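Local coordinates for protein aminopeptidase N (Francisella tularensis subsp. tularensis, PDB 5DLL) that is a zinc-dependent aminopeptidase of the M1 family that removes N-terminal amino acids, preferably alanine, from peptides and probably takes part in intracellular peptide breakdown, at residues D190-V202 with G273-T285. Residues are numbered along the deposited sequence; the frame is centred on the assembly and turned at random.
Sequences DPFKKPCYLFALV and GAMENKGLNIFNT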
ATOM      1  N   ASP A 190     -23.005 -18.482  -4.305  1.00 44.92           N
ATOM      2  CA  ASP A 190     -21.788 -18.443  -3.496  1.00 45.36           C
ATOM      3  C   ASP A 190     -22.115 -19.109  -2.153  1.00 43.14           C
ATOM      4  O   ASP A 190     -22.728 -18.487  -1.282  1.00 44.19           O
ATOM      5  CB  ASP A 190     -21.322 -16.996  -3.294  1.00 49.06           C
ATOM      6  CG  ASP A 190     -20.013 -16.890  -2.513  1.00 48.20           C
ATOM      7  OD1 ASP A 190     -19.584 -17.881  -1.888  1.00 52.10           O
ATOM      8  OD2 ASP A 190     -19.410 -15.799  -2.521  1.00 48.08           O
ATOM      9  N   PRO A 191     -21.700 -20.376  -1.984  1.00 40.43           N
ATOM     10  CA  PRO A 191     -22.119 -21.188  -0.839  1.00 40.09           C
ATOM     11  C   PRO A 191     -21.537 -20.786   0.509  1.00 37.81           C
ATOM     12  O   PRO A 191     -22.043 -21.241   1.536  1.00 38.57           O
ATOM     13  CB  PRO A 191     -21.639 -22.597  -1.210  1.00 43.08           C
ATOM     14  CG  PRO A 191     -20.497 -22.383  -2.136  1.00 43.05           C
ATOM     15  CD  PRO A 191     -20.783 -21.111  -2.878  1.00 41.85           C
ATOM     16  N   PHE A 192     -20.496 -19.955   0.516  1.00 36.95           N
ATOM     17  CA  PHE A 192     -19.832 -19.569   1.763  1.00 39.21           C
ATOM     18  C   PHE A 192     -20.403 -18.265   2.288  1.00 37.46           C
ATOM     19  O   PHE A 192     -20.513 -17.287   1.545  1.00 38.58           O
ATOM     20  CB  PHE A 192     -18.313 -19.440   1.569  1.00 40.57           C
ATOM     21  CG  PHE A 192     -17.689 -20.627   0.881  1.00 43.84           C
ATOM     22  CD1 PHE A 192     -17.435 -21.800   1.582  1.00 42.49           C
ATOM     23  CD2 PHE A 192     -17.379 -20.578  -0.476  1.00 40.84           C
ATOM     24  CE1 PHE A 192     -16.877 -22.896   0.944  1.00 42.95           C
ATOM     25  CE2 PHE A 192     -16.824 -21.672  -1.115  1.00 40.42           C
ATOM     26  CZ  PHE A 192     -16.569 -22.831  -0.405  1.00 41.86           C
ATOM     27  N   LYS A 193     -20.758 -18.269   3.571  1.00 40.07           N
ATOM     28  CA  LYS A 193     -21.239 -17.077   4.266  1.00 45.33           C
ATOM     29  C   LYS A 193     -20.259 -15.904   4.104  1.00 46.09           C
ATOM     30  O   LYS A 193     -19.054 -16.063   4.304  1.00 45.54           O
ATOM     31  CB  LYS A 193     -21.436 -17.375   5.756  1.00 48.05           C
ATOM     32  CG  LYS A 193     -22.567 -18.343   6.065  1.00 54.04           C
ATOM     33  CD  LYS A 193     -22.468 -18.895   7.483  1.00 66.05           C
ATOM     34  CE  LYS A 193     -22.852 -17.870   8.544  1.00 67.78           C
ATOM     35  NZ  LYS A 193     -24.302 -17.511   8.519  1.00 67.06           N
ATOM     36  N   LYS A 194     -20.781 -14.736   3.725  1.00 42.69           N
ATOM     37  CA  LYS A 194     -19.975 -13.522   3.618  1.00 38.14           C
ATOM     38  C   LYS A 194     -20.773 -12.292   4.020  1.00 37.64           C
ATOM     39  O   LYS A 194     -21.999 -12.278   3.889  1.00 39.84           O
ATOM     40  CB  LYS A 194     -19.444 -13.341   2.193  1.00 35.86           C
ATOM     41  CG  LYS A 194     -20.488 -13.011   1.132  1.00 33.52           C
ATOM     42  CD  LYS A 194     -19.810 -12.658  -0.186  1.00 32.23           C
ATOM     43  CE  LYS A 194     -20.803 -12.268  -1.273  1.00 31.57           C
ATOM     44  NZ  LYS A 194     -21.333 -13.447  -2.014  1.00 31.25           N
ATOM     45  N   PRO A 195     -20.078 -11.246   4.505  1.00 39.21           N
ATOM     46  CA  PRO A 195     -20.747  -9.970   4.748  1.00 38.88           C
ATOM     47  C   PRO A 195     -21.057  -9.260   3.428  1.00 37.83           C
ATOM     48  O   PRO A 195     -20.406  -9.518   2.419  1.00 43.57           O
ATOM     49  CB  PRO A 195     -19.729  -9.190   5.581  1.00 38.26           C
ATOM     50  CG  PRO A 195     -18.407  -9.756   5.197  1.00 39.38           C
ATOM     51  CD  PRO A 195     -18.636 -11.190   4.821  1.00 38.72           C
ATOM     52  N   CYS A 196     -22.043  -8.371   3.433  1.00 40.44           N
ATOM     53  CA  CYS A 196     -22.514  -7.762   2.193  1.00 37.83           C
ATOM     54  C   CYS A 196     -21.507  -6.821   1.518  1.00 37.69           C
ATOM     55  O   CYS A 196     -21.620  -6.581   0.318  1.00 39.77           O
ATOM     56  CB  CYS A 196     -23.850  -7.039   2.415  1.00 38.90           C
ATOM     57  SG  CYS A 196     -23.875  -5.820   3.750  1.00 38.02           S
ATOM     58  N   TYR A 197     -20.521  -6.304   2.255  1.00 36.38           N
ATOM     59  CA  TYR A 197     -19.540  -5.379   1.668  1.00 35.24           C
ATOM     60  C   TYR A 197     -18.679  -6.048   0.590  1.00 34.73           C
ATOM     61  O   TYR A 197     -18.035  -5.365  -0.216  1.00 38.62           O
ATOM     62  CB  TYR A 197     -18.667  -4.720   2.752  1.00 37.20           C
ATOM     63  CG  TYR A 197     -17.530  -5.566   3.300  1.00 38.69           C
ATOM     64  CD1 TYR A 197     -16.307  -5.639   2.633  1.00 39.16           C
ATOM     65  CD2 TYR A 197     -17.665  -6.268   4.496  1.00 38.57           C
ATOM     66  CE1 TYR A 197     -15.258  -6.405   3.128  1.00 40.15           C
ATOM     67  CE2 TYR A 197     -16.621  -7.034   5.002  1.00 40.99           C
ATOM     68  CZ  TYR A 197     -15.418  -7.102   4.312  1.00 40.85           C
ATOM     69  OH  TYR A 197     -14.377  -7.862   4.797  1.00 38.65           O
ATOM     70  N   LEU A 198     -18.683  -7.380   0.579  1.00 34.70           N
ATOM     71  CA  LEU A 198     -18.001  -8.173  -0.447  1.00 34.64           C
ATOM     72  C   LEU A 198     -18.917  -8.605  -1.581  1.00 33.99           C
ATOM     73  O   LEU A 198     -18.494  -9.356  -2.467  1.00 38.94           O
ATOM     74  CB  LEU A 198     -17.397  -9.426   0.179  1.00 32.70           C
ATOM     75  CG  LEU A 198     -16.379  -9.145   1.269  1.00 32.85           C
ATOM     76  CD1 LEU A 198     -16.114 -10.428   2.022  1.00 35.46           C
ATOM     77  CD2 LEU A 198     -15.105  -8.561   0.679  1.00 32.86           C
ATOM     78  N   PHE A 199     -20.165  -8.155  -1.560  1.00 34.19           N
ATOM     79  CA  PHE A 199     -21.071  -8.441  -2.658  1.00 34.80           C
ATOM     80  C   PHE A 199     -20.674  -7.583  -3.858  1.00 36.19           C
ATOM     81  O   PHE A 199     -20.324  -6.406  -3.698  1.00 41.18           O
ATOM     82  CB  PHE A 199     -22.533  -8.176  -2.276  1.00 33.76           C
ATOM     83  CG  PHE A 199     -23.456  -8.180  -3.454  1.00 33.54           C
ATOM     84  CD1 PHE A 199     -23.677  -7.015  -4.180  1.00 34.41           C
ATOM     85  CD2 PHE A 199     -24.059  -9.349  -3.873  1.00 32.93           C
ATOM     86  CE1 PHE A 199     -24.496  -7.017  -5.293  1.00 33.92           C
ATOM     87  CE2 PHE A 199     -24.884  -9.357  -4.986  1.00 33.96           C
ATOM     88  CZ  PHE A 199     -25.103  -8.192  -5.696  1.00 33.86           C
ATOM     89  N   ALA A 200     -20.729  -8.176  -5.050  1.00 33.65           N
ATOM     90  CA  ALA A 200     -20.503  -7.435  -6.290  1.00 33.43           C
ATOM     91  C   ALA A 200     -21.373  -7.932  -7.440  1.00 36.56           C
ATOM     92  O   ALA A 200     -21.742  -9.114  -7.506  1.00 34.49           O
ATOM     93  CB  ALA A 200     -19.035  -7.488  -6.684  1.00 33.55           C
ATOM     94  N   LEU A 201     -21.689  -7.005  -8.341  1.00 38.44           N
ATOM     95  CA  LEU A 201     -22.405  -7.300  -9.575  1.00 40.05           C
ATOM     96  C   LEU A 201     -21.781  -6.488 -10.701  1.00 40.34           C
ATOM     97  O   LEU A 201     -21.430  -5.326 -10.508  1.00 50.34           O
ATOM     98  CB  LEU A 201     -23.887  -6.944  -9.428  1.00 43.09           C
ATOM     99  CG  LEU A 201     -24.768  -7.088 -10.685  1.00 46.99           C
ATOM    100  CD1 LEU A 201     -26.186  -7.508 -10.314  1.00 46.12           C
ATOM    101  CD2 LEU A 201     -24.790  -5.819 -11.532  1.00 47.78           C
ATOM    102  N   VAL A 202     -21.637  -7.105 -11.871  1.00 40.45           N
ATOM    103  CA  VAL A 202     -21.177  -6.407 -13.073  1.00 37.97           C
ATOM    104  C   VAL A 202     -21.949  -6.899 -14.293  1.00 38.05           C
ATOM    105  O   VAL A 202     -22.136  -8.102 -14.472  1.00 40.40           O
ATOM    106  CB  VAL A 202     -19.674  -6.633 -13.326  1.00 39.08           C
ATOM    107  CG1 VAL A 202     -19.254  -6.001 -14.652  1.00 43.21           C
ATOM    108  CG2 VAL A 202     -18.842  -6.093 -12.170  1.00 36.35           C
ATOM    109  N   GLY A 273      -9.777   1.657  -6.491  1.00 51.04           N
ATOM    110  CA  GLY A 273      -8.461   1.265  -6.998  1.00 43.71           C
ATOM    111  C   GLY A 273      -8.431  -0.234  -7.210  1.00 42.95           C
ATOM    112  O   GLY A 273      -8.155  -0.716  -8.312  1.00 39.86           O
ATOM    113  N   ALA A 274      -8.722  -0.966  -6.137  1.00 39.10           N
ATOM    114  CA  ALA A 274      -8.910  -2.407  -6.194  1.00 37.39           C
ATOM    115  C   ALA A 274      -9.858  -2.831  -5.078  1.00 34.42           C
ATOM    116  O   ALA A 274      -9.876  -2.215  -4.013  1.00 34.81           O
ATOM    117  CB  ALA A 274      -7.570  -3.112  -6.054  1.00 40.12           C
ATOM    118  N   MET A 275     -10.653  -3.872  -5.319  1.00 31.22           N
ATOM    119  CA  MET A 275     -11.596  -4.341  -4.303  1.00 32.12           C
ATOM    120  C   MET A 275     -11.703  -5.859  -4.297  1.00 30.71           C
ATOM    121  O   MET A 275     -11.790  -6.483  -5.350  1.00 28.47           O
ATOM    122  CB  MET A 275     -12.979  -3.705  -4.504  1.00 32.39           C
ATOM    123  CG  MET A 275     -14.024  -4.121  -3.467  1.00 32.73           C
ATOM    124  SD  MET A 275     -13.648  -3.614  -1.770  1.00 35.48           S
ATOM    125  CE  MET A 275     -14.407  -4.939  -0.825  1.00 32.47           C
ATOM    126  N   GLU A 276     -11.741  -6.432  -3.094  1.00 31.90           N
ATOM    127  CA  GLU A 276     -11.616  -7.875  -2.910  1.00 32.93           C
ATOM    128  C   GLU A 276     -12.936  -8.639  -2.977  1.00 34.18           C
ATOM    129  O   GLU A 276     -13.099  -9.648  -2.283  1.00 39.63           O
ATOM    130  CB  GLU A 276     -10.939  -8.178  -1.562  1.00 34.57           C
ATOM    131  CG  GLU A 276     -11.802  -7.945  -0.325  1.00 36.22           C
ATOM    132  CD  GLU A 276     -11.444  -6.703   0.463  1.00 38.64           C
ATOM    133  OE1 GLU A 276     -10.822  -5.774  -0.106  1.00 32.71           O
ATOM    134  OE2 GLU A 276     -11.807  -6.669   1.664  1.00 39.09           O
ATOM    135  N   ASN A 277     -13.873  -8.195  -3.810  1.00 31.23           N
ATOM    136  CA  ASN A 277     -15.199  -8.816  -3.821  1.00 34.03           C
ATOM    137  C   ASN A 277     -15.050 -10.311  -4.080  1.00 32.99           C
ATOM    138  O   ASN A 277     -14.309 -10.713  -4.974  1.00 34.93           O
ATOM    139  CB  ASN A 277     -16.123  -8.177  -4.864  1.00 34.06           C
ATOM    140  CG  ASN A 277     -16.227  -6.674  -4.714  1.00 32.81           C
ATOM    141  OD1 ASN A 277     -15.921  -5.932  -5.644  1.00 33.76           O
ATOM    142  ND2 ASN A 277     -16.661  -6.218  -3.545  1.00 36.37           N
ATOM    143  N   LYS A 278     -15.736 -11.121  -3.277  1.00 31.66           N
ATOM    144  CA  LYS A 278     -15.541 -12.569  -3.273  1.00 33.36           C
ATOM    145  C   LYS A 278     -15.783 -13.185  -4.655  1.00 34.01           C
ATOM    146  O   LYS A 278     -16.887 -13.117  -5.190  1.00 34.98           O
ATOM    147  CB  LYS A 278     -16.449 -13.210  -2.219  1.00 39.15           C
ATOM    148  CG  LYS A 278     -16.434 -14.733  -2.153  1.00 45.86           C
ATOM    149  CD  LYS A 278     -15.069 -15.297  -1.797  1.00 49.36           C
ATOM    150  CE  LYS A 278     -15.157 -16.772  -1.413  1.00 49.24           C
ATOM    151  NZ  LYS A 278     -15.480 -16.946   0.032  1.00 57.84           N
ATOM    152  N   GLY A 279     -14.726 -13.759  -5.229  1.00 37.91           N
ATOM    153  CA  GLY A 279     -14.798 -14.433  -6.527  1.00 38.96           C
ATOM    154  C   GLY A 279     -14.827 -13.489  -7.718  1.00 39.96           C
ATOM    155  O   GLY A 279     -14.858 -13.925  -8.871  1.00 39.16           O
ATOM    156  N   LEU A 280     -14.791 -12.191  -7.442  1.00 39.16           N
ATOM    157  CA  LEU A 280     -15.080 -11.175  -8.446  1.00 36.53           C
ATOM    158  C   LEU A 280     -14.383  -9.890  -8.029  1.00 35.19           C
ATOM    159  O   LEU A 280     -15.006  -8.934  -7.583  1.00 33.32           O
ATOM    160  CB  LEU A 280     -16.598 -10.976  -8.576  1.00 32.98           C
ATOM    161  CG  LEU A 280     -17.112  -9.969  -9.613  1.00 31.47           C
ATOM    162  CD1 LEU A 280     -16.442 -10.131 -10.967  1.00 31.58           C
ATOM    163  CD2 LEU A 280     -18.617 -10.095  -9.753  1.00 33.61           C
ATOM    164  N   ASN A 281     -13.066  -9.893  -8.140  1.00 36.49           N
ATOM    165  CA  ASN A 281     -12.291  -8.724  -7.785  1.00 35.48           C
ATOM    166  C   ASN A 281     -12.478  -7.685  -8.875  1.00 35.50           C
ATOM    167  O   ASN A 281     -12.686  -8.031 -10.041  1.00 35.34           O
ATOM    168  CB  ASN A 281     -10.817  -9.090  -7.613  1.00 37.93           C
ATOM    169  CG  ASN A 281     -10.577 -10.032  -6.443  1.00 37.94           C
ATOM    170  OD1 ASN A 281     -11.500 -10.385  -5.701  1.00 47.64           O
ATOM    171  ND2 ASN A 281      -9.326 -10.438  -6.265  1.00 40.77           N
ATOM    172  N   ILE A 282     -12.447  -6.416  -8.486  1.00 36.05           N
ATOM    173  CA  ILE A 282     -12.628  -5.315  -9.421  1.00 33.35           C
ATOM    174  C   ILE A 282     -11.466  -4.366  -9.219  1.00 32.63           C
ATOM    175  O   ILE A 282     -11.083  -4.072  -8.084  1.00 30.09           O
ATOM    176  CB  ILE A 282     -13.978  -4.590  -9.206  1.00 36.91           C
ATOM    177  CG1 ILE A 282     -15.140  -5.588  -9.320  1.00 36.57           C
ATOM    178  CG2 ILE A 282     -14.167  -3.469 -10.227  1.00 36.46           C
ATOM    179  CD1 ILE A 282     -16.518  -4.956  -9.305  1.00 36.76           C
ATOM    180  N   PHE A 283     -10.900  -3.905 -10.329  1.00 36.97           N
ATOM    181  CA  PHE A 283      -9.716  -3.057 -10.304  1.00 42.86           C
ATOM    182  C   PHE A 283      -9.892  -1.887 -11.247  1.00 41.57           C
ATOM    183  O   PHE A 283     -10.627  -1.976 -12.229  1.00 40.89           O
ATOM    184  CB  PHE A 283      -8.473  -3.827 -10.772  1.00 44.11           C
ATOM    185  CG  PHE A 283      -8.099  -4.995  -9.907  1.00 44.10           C
ATOM    186  CD1 PHE A 283      -8.689  -6.237 -10.104  1.00 46.46           C
ATOM    187  CD2 PHE A 283      -7.123  -4.870  -8.924  1.00 46.52           C
ATOM    188  CE1 PHE A 283      -8.335  -7.326  -9.320  1.00 42.39           C
ATOM    189  CE2 PHE A 283      -6.764  -5.958  -8.138  1.00 43.41           C
ATOM    190  CZ  PHE A 283      -7.374  -7.186  -8.333  1.00 37.09           C
ATOM    191  N   ASN A 284      -9.195  -0.800 -10.935  1.00 40.80           N
ATOM    192  CA  ASN A 284      -8.936   0.261 -11.891  1.00 40.38           C
ATOM    193  C   ASN A 284      -8.037  -0.339 -12.960  1.00 42.65           C
ATOM    194  O   ASN A 284      -7.128  -1.108 -12.628  1.00 42.72           O
ATOM    195  CB  ASN A 284      -8.219   1.417 -11.189  1.00 44.27           C
ATOM    196  CG  ASN A 284      -8.341   2.730 -11.933  1.00 43.39           C
ATOM    197  OD1 ASN A 284      -8.273   2.787 -13.161  1.00 41.55           O
ATOM    198  ND2 ASN A 284      -8.512   3.803 -11.178  1.00 45.99           N
ATOM    199  N   THR A 285      -8.278  -0.015 -14.230  1.00 45.58           N
ATOM    200  CA  THR A 285      -7.460  -0.576 -15.319  1.00 49.60           C
ATOM    201  C   THR A 285      -5.979  -0.219 -15.198  1.00 47.60           C
ATOM    202  O   THR A 285      -5.125  -1.031 -15.536  1.00 55.22           O
ATOM    203  CB  THR A 285      -7.947  -0.154 -16.721  1.00 53.55           C
ATOM    204  OG1 THR A 285      -8.284   1.238 -16.729  1.00 63.10           O
ATOM    205  CG2 THR A 285      -9.154  -0.973 -17.137  1.00 59.36           C
TER
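Lys278 lies across the side chains of Asp190, Phe192 and Lys194 and is the residue of 273-285 most covered by 190-202. Its CB rests on Lys194 CD at 4.0 Å. CG stands anti to the backbone N (chi1 176°), which brings this methylene into van der Waals approach to Asp190 OD2 at 3.2 Å. Bends at chi2 and chi4 then bring NZ beside Phe192, 4.1 Å from Phe192 CB and oblique to the ring; a long, weak ion pair joins NZ to Asp258. Lys278 NZ stays 4.6 Å from Asp190 OD1, the charged ends not touching. The Asp190 carboxylate pairs instead with Lys194, whose NZ makes a salt bridge to OD2 at 3.1 Å from above the carboxylate plane. At its backbone, Lys278 N gives a weak hydrogen bond to Leu198 O. Asn277 CB packs against Ala200 CB (3.5 Å), and farther along Val202 CG2 and Ile282 CD1 meet tip to tip. On the zinc side Leu198 CD2 packs against Glu276 CG (3.5 Å), while Glu276 OE2 lies in plane at the edge of the Tyr197 ring, the carboxylate turned 85° to it, and forms a salt bridge with Lys331. Glu276 is the glutamate of the GAMEN motif of M1 aminopeptidases, the nearest atom of its side chain about 4 Å from the zinc ion. The contact thus joins the N-terminal domain to the edge hairpin of strands 274-275 and 280-284 in the catalytic domain, with helix 314-319 touching Leu198, Glu276 and Lys278, and strand 261-267 alongside 280-284.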